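Side-chain contacts in extracellular endo-alpha-(1->5)-L-arabinanase 1 (Bacillus subtilis, PDB 1UV4), which hydrolyses internal alpha-1,5-L-arabinofuranosidic linkages of linear and branched arabinan during the breakdown of plant cell walls, and binds calcium: residues K84-Y89 and S163-T168; A104-T107 and G113-D116; G194-M199 and G225-K230. All coordinates share one frame; numbering follows the deposited sequence.

In the fold
Followed from the N terminus, the first of these segments lies in strand 84-91, the inner strand that takes part in interaction 1, and the chain runs on into strand 99-106. There it turns back at once, and interaction 2 closes a hairpin loop of five residues between 104-107 and 113-116. Interaction 1 closes much later, when 163-168 reaches back to 84-89, so interaction 2 is nested inside it. The two touch within one four-stranded sheet: Leu87 packs on Trp114. Interaction 3 follows in series, joining strand 195-203 to the loop that holds 225-230. Interaction 2 lies within one propeller blade, interaction 1 ties that blade to the next, and interaction 3 belongs to another blade.

Interaction 1: K84-Y89 and S163-T168; sequences KYWLYY and STMKPT
Two aromatic side chains of strand 84-91, Trp86 and Tyr88, receive Met165 in different ways. The indole of Trp86 is filled on both faces: Lys84 CB lies over one, and Met165 CG comes down on the opposite one, 3.6 Å from the centroid of the six-membered ring and only 5° off its normal, a CH-pi contact. Tyr88 offers its edge instead, with Met165 O close to the ring plane.

Met165 suits this place because its chain is flexible and apolar. Bends at both chi2 and chi3 fold it back over the indole, leaving SD 4.8 Å from the centroid of the five-membered ring, an oblique Met-aromatic contact, and CE 4.0 Å from Trp86 CG. The methionine chain crosses both aromatic side chains at about a right angle.

A tyrosine is apt at position 88 since its hydroxyl can reach the loop: Tyr88 OH donates to Met165 O at 2.7 Å, in the carbonyl plane and on a lone pair, with a C=O...donor angle of 132°. Tyr88 OH also lies 3.4 Å from Met165 CB. A buried carbonyl of the turn is thereby satisfied, while the indole nitrogen of Trp86 is spent on Tyr81 O.

The contact bridges neighbouring blades of the five-bladed propeller of family 43. Leu103 of strand 99-106 touches all three side chains, Val120 of strand 115-123 and Leu160 of strand 155-160 pack on Tyr88, and calcium ligand Asp77 lies on the adjoining strand 74-81.

Interaction 2: A104-T107 and G113-D116; sequences ASST and GWKD
Ser106 and Gly113 are joined by the short bond Ser106 OG to Gly113 O, in which the hydroxyl donates over 2.6 Å. It meets the carbonyl nearly end-on, at a C=O...donor angle of 170°. Chi1 of -175° turns the hydroxyl away from the backbone N of Ser106 and across to the other strand; the oxygen is also hydrogen-bonded to Ser108 N. A serine therefore serves two backbone groups where the strands part. Next to it a water accepts from Thr107 N at 3.0 Å and makes a weak bond to Gly113 O.

Further in, Ser105 and Lys115 form an antiparallel hydrogen-bonded pair. Lys115 N donates to Ser105 O at 2.8 Å, and Ser105 N returns the bond to Lys115 O. That carbonyl has a second, softer neighbour in Ala104 CA, a CA-H...O contact of 3.1 Å.

This is the closing end of the beta hairpin of strands 99-106 and 115-123, the two last strands of one four-stranded propeller blade. The side chains of Ser105 and Lys115 share a face of it. Ser105 OG finds its partner in Glu117, to which the ammonium of Lys115 makes only a long, weak ion pair; the lysine chain, extended beyond CG, runs outward past Ser105 OG.

Trp114 covers the strand with its benzo ring. Ser106 CB sits over one face, 3.5 Å from the six-membered centroid. The methyl Ala104 CB lies beside the rim, 3.9 Å from Trp114 CE3, and so small a residue leaves the rim its place. On the carboxylate of Asp116, OD1 accepts from Gly118 N and Trp61 NE1.

Interaction 3: G194-M199 and G225-K230; sequences GYYYLM and GPYLDK
Leu198 and Tyr227 mark the closest approach of the backbones, their CA atoms 7.0 Å apart, and no hydrogen bond crosses between the segments. Leu198 belongs to a strand that runs from Tyr195 onward, whereas 225-230 has no regular structure and includes a cis peptide bond before Pro226.

The junction is made by side chains, with Tyr227 at its centre. Its ring reaches over the strand between the alternate residues Tyr196 and Leu198, whose CB atoms both point toward the loop, while the intervening Tyr197 points away. Leu198 CB lies over one face of the ring, 3.9 Å from the centroid and 23° off the normal; this CH-pi contact is shifted toward the rim, with CD2 of Tyr227 nearest at 3.6 Å. The leucine's CG stands opposite its own backbone N (chi1 176°), and it is the methylene CB that meets the ring.

The far end of Tyr227 meets Tyr196 at the root of its side chain: Tyr227 OH is 3.5 Å from Tyr196 CB, and Tyr227 CE2 is 3.8 Å from the same carbon. The two phenol side chains cross at a slant, without stacking. Each hydroxyl has its own partner, Tyr227 OH with Ile223 O and Tyr196 OH with Lys140 N, so tyrosine supplies an apolar ring for packing and a polar tip for a backbone group.

The sheet formed by 184-192, 195-203, 212-220 and 241-244 is a four-stranded blade of the five-bladed propeller of family 43, and the connection leading to its outermost strand 241-244 folds back here on the inner strand 195-203. Leu189 of strand 184-192 and Ile174 of strand 170-175, from the preceding sheet, touch both Leu198 and Tyr227, and Ser220 of strand 212-220 adjoins Tyr227.

Interaction 1: K84-Y89 and S163-T168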
# COMPACT_ATOMS: atom_id res chain seq x y z
N LYS A 84 3.56 -17.71 -8.33
CA LYS A 84 3.55 -16.51 -9.18
C LYS A 84 3.67 -15.28 -8.32
O LYS A 84 3.30 -15.29 -7.18
CB LYS A 84 2.24 -16.36 -9.96
CG LYS A 84 2.10 -17.34 -11.08
CD LYS A 84 0.83 -17.09 -11.87
CE LYS A 84 0.62 -18.15 -12.95
NZ LYS A 84 -0.83 -18.31 -13.20
N TYR A 85 4.21 -14.22 -8.91
CA TYR A 85 4.09 -12.88 -8.37
C TYR A 85 2.75 -12.30 -8.76
O TYR A 85 2.32 -12.44 -9.90
CB TYR A 85 5.18 -11.98 -8.96
CG TYR A 85 6.58 -12.36 -8.61
CD1 TYR A 85 7.10 -12.08 -7.36
CD2 TYR A 85 7.43 -12.94 -9.55
CE1 TYR A 85 8.38 -12.38 -7.03
CE2 TYR A 85 8.73 -13.29 -9.22
CZ TYR A 85 9.21 -12.99 -7.95
OH TYR A 85 10.50 -13.28 -7.59
N TRP A 86 2.10 -11.66 -7.80
CA TRP A 86 0.82 -10.98 -7.99
C TRP A 86 1.04 -9.52 -7.67
O TRP A 86 1.44 -9.17 -6.55
CB TRP A 86 -0.25 -11.59 -7.09
CG TRP A 86 -0.33 -13.06 -7.26
CD1 TRP A 86 0.32 -14.01 -6.54
CD2 TRP A 86 -1.09 -13.74 -8.24
NE1 TRP A 86 -0.02 -15.26 -7.01
CE2 TRP A 86 -0.87 -15.11 -8.08
CE3 TRP A 86 -1.93 -13.30 -9.28
CZ2 TRP A 86 -1.49 -16.05 -8.88
CZ3 TRP A 86 -2.52 -14.22 -10.09
CH2 TRP A 86 -2.32 -15.59 -9.88
N LEU A 87 0.72 -8.69 -8.63
CA LEU A 87 0.93 -7.28 -8.60
C LEU A 87 -0.42 -6.57 -8.67
O LEU A 87 -1.05 -6.60 -9.73
CB LEU A 87 1.83 -6.84 -9.81
CG LEU A 87 2.08 -5.34 -9.98
CD1 LEU A 87 2.75 -4.77 -8.74
CD2 LEU A 87 2.92 -5.03 -11.21
N TYR A 88 -0.89 -6.05 -7.53
CA TYR A 88 -2.11 -5.25 -7.51
C TYR A 88 -1.66 -3.78 -7.69
O TYR A 88 -0.60 -3.38 -7.20
CB TYR A 88 -2.88 -5.43 -6.20
CG TYR A 88 -3.49 -6.81 -6.06
CD1 TYR A 88 -2.77 -7.86 -5.54
CD2 TYR A 88 -4.79 -7.06 -6.43
CE1 TYR A 88 -3.31 -9.13 -5.41
CE2 TYR A 88 -5.34 -8.32 -6.28
CZ TYR A 88 -4.60 -9.36 -5.82
OH TYR A 88 -5.15 -10.58 -5.69
N TYR A 89 -2.47 -2.95 -8.32
CA TYR A 89 -2.08 -1.56 -8.57
C TYR A 89 -3.36 -0.73 -8.74
O TYR A 89 -4.43 -1.29 -8.97
CB TYR A 89 -1.14 -1.47 -9.79
CG TYR A 89 -1.83 -1.94 -11.02
CD1 TYR A 89 -1.84 -3.29 -11.37
CD2 TYR A 89 -2.56 -1.07 -11.81
CE1 TYR A 89 -2.53 -3.73 -12.46
CE2 TYR A 89 -3.24 -1.49 -12.87
CZ TYR A 89 -3.24 -2.83 -13.22
OH TYR A 89 -3.95 -3.26 -14.34
N SER A 163 -7.97 -19.23 -6.33
CA SER A 163 -7.68 -19.65 -7.69
C SER A 163 -7.76 -18.55 -8.74
O SER A 163 -7.22 -18.76 -9.83
CB SER A 163 -8.55 -20.84 -8.07
OG SER A 163 -9.83 -20.41 -8.48
N THR A 164 -8.45 -17.42 -8.49
CA THR A 164 -8.44 -16.31 -9.44
C THR A 164 -7.79 -15.05 -8.88
O THR A 164 -7.55 -14.09 -9.63
CB THR A 164 -9.87 -15.94 -9.89
OG1 THR A 164 -10.58 -15.40 -8.75
CG2 THR A 164 -10.64 -17.19 -10.35
N MET A 165 -7.63 -14.98 -7.56
CA MET A 165 -7.09 -13.82 -6.88
C MET A 165 -7.97 -12.56 -7.00
O MET A 165 -7.50 -11.43 -6.83
CB MET A 165 -5.62 -13.56 -7.29
CG MET A 165 -4.70 -14.73 -7.03
SD MET A 165 -4.54 -15.12 -5.28
CE MET A 165 -3.37 -13.87 -4.80
N LYS A 166 -9.26 -12.76 -7.21
CA LYS A 166 -10.28 -11.68 -7.28
C LYS A 166 -11.27 -11.79 -6.10
O LYS A 166 -11.37 -12.88 -5.48
CB LYS A 166 -11.05 -11.78 -8.58
CG LYS A 166 -10.20 -11.80 -9.86
CD LYS A 166 -9.44 -10.48 -10.07
CE LYS A 166 -8.67 -10.44 -11.40
NZ LYS A 166 -9.57 -10.14 -12.57
N PRO A 167 -12.01 -10.73 -5.81
CA PRO A 167 -12.88 -10.73 -4.65
C PRO A 167 -13.99 -11.77 -4.66
O PRO A 167 -14.60 -12.10 -5.71
CB PRO A 167 -13.49 -9.34 -4.66
CG PRO A 167 -12.44 -8.50 -5.40
CD PRO A 167 -11.99 -9.40 -6.47
N THR A 168 -14.27 -12.21 -3.42
CA THR A 168 -15.38 -13.10 -3.12
C THR A 168 -15.99 -12.65 -1.81
O THR A 168 -15.28 -12.15 -0.95
CB THR A 168 -14.92 -14.57 -3.05
OG1 THR A 168 -16.01 -15.45 -2.81
CG2 THR A 168 -14.04 -14.83 -1.88

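Interaction 2: A104-T107 and G113-D116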
# COMPACT_ATOMS: atom_id res chain seq x y z
N ALA A 104 -1.93 -7.89 -12.12
CA ALA A 104 -1.10 -8.55 -13.11
C ALA A 104 -0.29 -9.63 -12.45
O ALA A 104 -0.06 -9.59 -11.27
CB ALA A 104 -0.16 -7.55 -13.76
N SER A 105 0.20 -10.57 -13.24
CA SER A 105 0.96 -11.68 -12.68
C SER A 105 2.22 -11.94 -13.48
O SER A 105 2.28 -11.63 -14.67
CB SER A 105 0.10 -12.97 -12.56
OG SER A 105 -0.34 -13.43 -13.83
N SER A 106 3.22 -12.55 -12.85
CA SER A 106 4.49 -12.86 -13.53
C SER A 106 5.19 -13.99 -12.80
O SER A 106 4.95 -14.23 -11.63
CB SER A 106 5.44 -11.66 -13.52
OG SER A 106 6.61 -11.94 -14.27
N THR A 107 6.09 -14.69 -13.48
CA THR A 107 6.99 -15.60 -12.80
C THR A 107 8.36 -15.01 -12.62
O THR A 107 9.22 -15.68 -12.08
CB THR A 107 7.10 -16.96 -13.53
OG1 THR A 107 7.38 -16.75 -14.92
CG2 THR A 107 5.78 -17.70 -13.51
N GLY A 113 8.13 -9.24 -17.63
CA GLY A 113 6.96 -9.67 -18.38
C GLY A 113 5.79 -9.85 -17.41
O GLY A 113 5.92 -10.59 -16.41
N TRP A 114 4.67 -9.18 -17.70
CA TRP A 114 3.48 -9.21 -16.83
C TRP A 114 2.21 -9.58 -17.62
O TRP A 114 1.93 -9.05 -18.69
CB TRP A 114 3.28 -7.87 -16.09
CG TRP A 114 4.37 -7.65 -15.13
CD1 TRP A 114 5.57 -7.02 -15.35
CD2 TRP A 114 4.39 -8.09 -13.78
NE1 TRP A 114 6.33 -7.04 -14.20
CE2 TRP A 114 5.65 -7.71 -13.23
CE3 TRP A 114 3.50 -8.79 -12.97
CZ2 TRP A 114 5.99 -7.96 -11.92
CZ3 TRP A 114 3.85 -9.06 -11.65
CH2 TRP A 114 5.10 -8.66 -11.15
N LYS A 115 1.46 -10.53 -17.10
CA LYS A 115 0.18 -10.93 -17.67
C LYS A 115 -0.95 -10.09 -17.03
O LYS A 115 -1.06 -10.00 -15.82
CB LYS A 115 -0.09 -12.39 -17.37
CG LYS A 115 -1.39 -12.95 -17.93
CD LYS A 115 -1.54 -14.42 -17.54
CE LYS A 115 -3.01 -14.87 -17.49
NZ LYS A 115 -3.14 -16.37 -17.30
N ASP A 116 -1.78 -9.49 -17.87
CA ASP A 116 -2.95 -8.75 -17.45
C ASP A 116 -4.06 -9.72 -16.97
O ASP A 116 -4.61 -10.48 -17.75
CB ASP A 116 -3.44 -7.88 -18.62
CG ASP A 116 -4.66 -7.09 -18.33
OD1 ASP A 116 -5.01 -6.89 -17.15
OD2 ASP A 116 -5.36 -6.71 -19.30
O HOH W 1 6.19 -14.03 -16.44

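Interaction 3: G194-M199 and G225-K230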
# COMPACT_ATOMS: atom_id res chain seq x y z
N GLY A 194 -0.81 -14.53 16.71
CA GLY A 194 -2.18 -14.70 17.10
C GLY A 194 -3.03 -13.48 16.90
O GLY A 194 -4.20 -13.55 17.22
N TYR A 195 -2.46 -12.40 16.34
CA TYR A 195 -3.22 -11.20 16.01
C TYR A 195 -3.07 -10.77 14.57
O TYR A 195 -2.00 -10.91 13.98
CB TYR A 195 -2.83 -9.98 16.85
CG TYR A 195 -3.30 -9.96 18.30
CD1 TYR A 195 -4.57 -9.51 18.62
CD2 TYR A 195 -2.45 -10.35 19.32
CE1 TYR A 195 -5.00 -9.47 19.93
CE2 TYR A 195 -2.87 -10.33 20.63
CZ TYR A 195 -4.14 -9.87 20.92
OH TYR A 195 -4.55 -9.85 22.24
N TYR A 196 -4.15 -10.21 14.06
CA TYR A 196 -4.10 -9.41 12.84
C TYR A 196 -3.70 -7.99 13.20
O TYR A 196 -4.21 -7.41 14.15
CB TYR A 196 -5.44 -9.45 12.12
CG TYR A 196 -5.76 -10.85 11.62
CD1 TYR A 196 -5.23 -11.34 10.43
CD2 TYR A 196 -6.58 -11.69 12.36
CE1 TYR A 196 -5.51 -12.62 9.96
CE2 TYR A 196 -6.86 -12.98 11.91
CZ TYR A 196 -6.34 -13.45 10.70
OH TYR A 196 -6.64 -14.72 10.26
N TYR A 197 -2.75 -7.45 12.45
CA TYR A 197 -2.31 -6.07 12.60
C TYR A 197 -2.59 -5.28 11.36
O TYR A 197 -2.23 -5.73 10.26
CB TYR A 197 -0.81 -5.98 12.92
CG TYR A 197 -0.45 -6.57 14.26
CD1 TYR A 197 -0.49 -5.81 15.44
CD2 TYR A 197 -0.11 -7.92 14.36
CE1 TYR A 197 -0.19 -6.38 16.67
CE2 TYR A 197 0.18 -8.51 15.63
CZ TYR A 197 0.15 -7.73 16.77
OH TYR A 197 0.45 -8.29 17.99
N LEU A 198 -3.21 -4.13 11.52
CA LEU A 198 -3.48 -3.18 10.44
C LEU A 198 -2.68 -1.90 10.69
O LEU A 198 -2.77 -1.31 11.76
CB LEU A 198 -4.93 -2.84 10.38
CG LEU A 198 -5.33 -1.79 9.35
CD1 LEU A 198 -5.09 -2.24 7.91
CD2 LEU A 198 -6.80 -1.43 9.53
N MET A 199 -1.86 -1.49 9.74
CA MET A 199 -1.27 -0.17 9.72
C MET A 199 -1.91 0.64 8.60
O MET A 199 -2.20 0.10 7.54
CB MET A 199 0.22 -0.22 9.47
CG MET A 199 0.98 -1.01 10.42
SD MET A 199 2.78 -0.81 10.10
CE MET A 199 3.47 -1.78 11.40
N GLY A 225 -11.92 -7.46 12.07
CA GLY A 225 -11.91 -6.45 13.12
C GLY A 225 -12.86 -6.74 14.28
O GLY A 225 -13.48 -7.80 14.35
N PRO A 226 -13.01 -5.79 15.20
CA PRO A 226 -12.42 -4.45 15.10
C PRO A 226 -10.97 -4.40 15.45
O PRO A 226 -10.55 -5.08 16.41
CB PRO A 226 -13.24 -3.64 16.14
CG PRO A 226 -13.59 -4.66 17.22
CD PRO A 226 -13.88 -5.92 16.38
N TYR A 227 -10.22 -3.59 14.71
CA TYR A 227 -8.83 -3.31 15.02
C TYR A 227 -8.78 -2.24 16.13
O TYR A 227 -9.31 -1.16 15.98
CB TYR A 227 -8.04 -2.87 13.78
CG TYR A 227 -7.86 -4.02 12.81
CD1 TYR A 227 -8.84 -4.34 11.86
CD2 TYR A 227 -6.72 -4.78 12.84
CE1 TYR A 227 -8.70 -5.43 11.04
CE2 TYR A 227 -6.52 -5.82 11.97
CZ TYR A 227 -7.52 -6.17 11.07
OH TYR A 227 -7.36 -7.23 10.23
N LEU A 228 -8.17 -2.56 17.25
CA LEU A 228 -8.10 -1.69 18.42
C LEU A 228 -6.67 -1.20 18.59
O LEU A 228 -5.73 -1.97 18.41
CB LEU A 228 -8.52 -2.45 19.69
CG LEU A 228 -9.91 -3.08 19.65
CD1 LEU A 228 -10.17 -3.71 21.01
CD2 LEU A 228 -11.00 -2.08 19.27
N ASP A 229 -6.51 0.08 18.92
CA ASP A 229 -5.20 0.61 19.24
C ASP A 229 -4.78 0.32 20.68
O ASP A 229 -5.51 -0.35 21.42
CB ASP A 229 -5.09 2.10 18.84
CG ASP A 229 -5.91 3.02 19.67
OD1 ASP A 229 -6.24 2.73 20.85
OD2 ASP A 229 -6.16 4.19 19.28
N LYS A 230 -3.59 0.77 21.08
CA LYS A 230 -3.07 0.43 22.42
C LYS A 230 -3.95 0.96 23.55
O LYS A 230 -3.99 0.39 24.64
CB LYS A 230 -1.66 0.95 22.64
CG LYS A 230 -0.59 0.24 21.87
CD LYS A 230 0.75 0.68 22.36
CE LYS A 230 1.81 0.12 21.49
NZ LYS A 230 3.15 0.70 21.73